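Local coordinates for scavenger receptor with C-type lectin type I (PDB 2OX8), which binds the leukocyte cell-surface glycan Lewis(x) through its C-type lectin carbohydrate-recognition domain, probably acting as a scavenger receptor, at residues L66-S69 / E70-E74. Residues are numbered along the deposited sequence; the frame is centred on the assembly and turned at random.
With ZN (zinc ion), chain H.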
loop_
_atom_site.group_PDB
_atom_site.type_symbol
_atom_site.label_atom_id
_atom_site.label_comp_id
_atom_site.label_asym_id
_atom_site.label_seq_id
_atom_site.Cartn_x
_atom_site.Cartn_y
_atom_site.Cartn_z
ATOM N N LEU A 66 -1.809 3.248 -3.123
ATOM C CA LEU A 66 -2.116 4.648 -2.908
ATOM C C LEU A 66 -1.091 5.474 -3.642
ATOM O O LEU A 66 0.121 5.226 -3.536
ATOM C CB LEU A 66 -2.079 4.962 -1.410
ATOM C CG LEU A 66 -2.523 6.348 -0.933
ATOM C CD1 LEU A 66 -3.878 6.717 -1.533
ATOM C CD2 LEU A 66 -2.586 6.350 0.598
ATOM N N THR A 67 -1.584 6.454 -4.392
ATOM C CA THR A 67 -0.728 7.314 -5.190
ATOM C C THR A 67 -1.347 8.696 -5.388
ATOM O O THR A 67 -2.546 8.888 -5.157
ATOM C CB THR A 67 -0.502 6.669 -6.569
ATOM O OG1 THR A 67 -1.759 6.563 -7.260
ATOM C CG2 THR A 67 0.071 5.258 -6.404
ATOM N N ASP A 68 -0.523 9.657 -5.799
ATOM C CA ASP A 68 -1.017 11.010 -6.067
ATOM C C ASP A 68 -0.605 11.432 -7.482
ATOM O O ASP A 68 -0.839 12.564 -7.903
ATOM C CB ASP A 68 -0.496 12.006 -5.020
ATOM C CG ASP A 68 0.905 12.507 -5.316
ATOM O OD1 ASP A 68 1.744 11.707 -5.786
ATOM O OD2 ASP A 68 1.165 13.707 -5.062
ATOM N N SER A 69 -0.022 10.484 -8.210
ATOM C CA SER A 69 0.449 10.677 -9.575
ATOM C C SER A 69 -0.581 11.207 -10.585
ATOM O O SER A 69 -0.211 11.910 -11.525
ATOM C CB SER A 69 1.038 9.366 -10.101
ATOM O OG SER A 69 0.049 8.350 -10.148
ATOM N N GLU A 70 -1.855 10.869 -10.426
ATOM C CA GLU A 70 -2.864 11.363 -11.364
ATOM C C GLU A 70 -2.891 12.890 -11.247
ATOM O O GLU A 70 -2.755 13.609 -12.237
ATOM C CB GLU A 70 -4.253 10.807 -11.023
ATOM C CG GLU A 70 -5.300 11.042 -12.114
ATOM C CD GLU A 70 -6.659 11.500 -11.575
ATOM O OE1 GLU A 70 -7.203 10.844 -10.653
ATOM O OE2 GLU A 70 -7.187 12.517 -12.087
ATOM N N ARG A 71 -3.068 13.364 -10.017
ATOM C CA ARG A 71 -3.119 14.788 -9.707
ATOM C C ARG A 71 -2.370 15.039 -8.403
ATOM O O ARG A 71 -2.834 14.651 -7.335
ATOM C CB ARG A 71 -4.565 15.242 -9.531
ATOM C CG ARG A 71 -5.467 14.968 -10.708
ATOM C CD ARG A 71 -6.896 15.278 -10.312
ATOM N NE ARG A 71 -7.872 14.848 -11.306
ATOM C CZ ARG A 71 -9.172 14.737 -11.059
ATOM N NH1 ARG A 71 -9.647 15.023 -9.850
ATOM N NH2 ARG A 71 -9.996 14.344 -12.022
ATOM N N GLU A 72 -1.222 15.702 -8.496
ATOM C CA GLU A 72 -0.396 16.002 -7.328
ATOM C C GLU A 72 -1.180 16.415 -6.072
ATOM O O GLU A 72 -2.105 17.224 -6.133
ATOM C CB GLU A 72 0.615 17.086 -7.692
ATOM C CG GLU A 72 1.688 17.313 -6.642
ATOM C CD GLU A 72 2.386 16.029 -6.231
ATOM O OE1 GLU A 72 2.795 15.242 -7.118
ATOM O OE2 GLU A 72 2.530 15.816 -5.010
ATOM N N ASN A 73 -0.794 15.830 -4.939
ATOM C CA ASN A 73 -1.408 16.084 -3.633
ATOM C C ASN A 73 -2.839 15.584 -3.476
ATOM O O ASN A 73 -3.449 15.783 -2.426
ATOM C CB ASN A 73 -1.366 17.572 -3.296
ATOM C CG ASN A 73 -0.007 18.179 -3.537
ATOM O OD1 ASN A 73 1.017 17.620 -3.138
ATOM N ND2 ASN A 73 0.013 19.340 -4.190
ATOM N N GLU A 74 -3.374 14.949 -4.517
ATOM C CA GLU A 74 -4.738 14.402 -4.483
ATOM C C GLU A 74 -4.583 12.873 -4.397
ATOM O O GLU A 74 -4.765 12.151 -5.388
ATOM C CB GLU A 74 -5.496 14.827 -5.759
ATOM C CG GLU A 74 -7.025 14.645 -5.743
ATOM C CD GLU A 74 -7.702 15.228 -6.995
ATOM O OE1 GLU A 74 -8.870 14.873 -7.297
ATOM O OE2 GLU A 74 -7.059 16.055 -7.677
HETATM ZN ZN ZN H . 3.071 13.377 -5.669
#
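Asp-68 and Glu-72 grip one zinc ion between them, each through both carboxylate oxygens. Asp-68 OD1 and OD2 are modelled 2.1 Å and 2.0 Å from the zinc, though OD2 is crowded by Glu-72 and its place is less sure. Glu-72 is looser, its OE1 at 2.4 Å and OE2 at 2.6 Å from the zinc. The two carboxylate planes stand nearly at right angles, 84° apart. The first bond of the Glu-72 side chain points away from residues 66-69, but a bend at chi2 (52°) turns its carboxylate back to the ion. His-100 and Asp-105 complete the site.

One hydrogen bond joins the loop to the same Asp-68 carboxylate. The backbone N of Asn-73 donates to Asp-68 OD2 at 2.9 Å, almost straight at 170° as modelled.

The salt bridges gather around Arg-71. Its NE pairs with Glu-70 OE2 at 2.6 Å, and its NH1 makes a salt bridge with Glu-74 OE1 at 2.7 Å, with a bent hydrogen bond. Lys-76 adds a second partner for Glu-70.

The backbone closes with a type II beta turn from Arg-71 to Glu-74, held by Glu-74 N to Arg-71 O. The position of the zinc site, in the loop after strand 62-67, is consistent with the auxiliary calcium site of C-type lectin domains, here occupied by zinc.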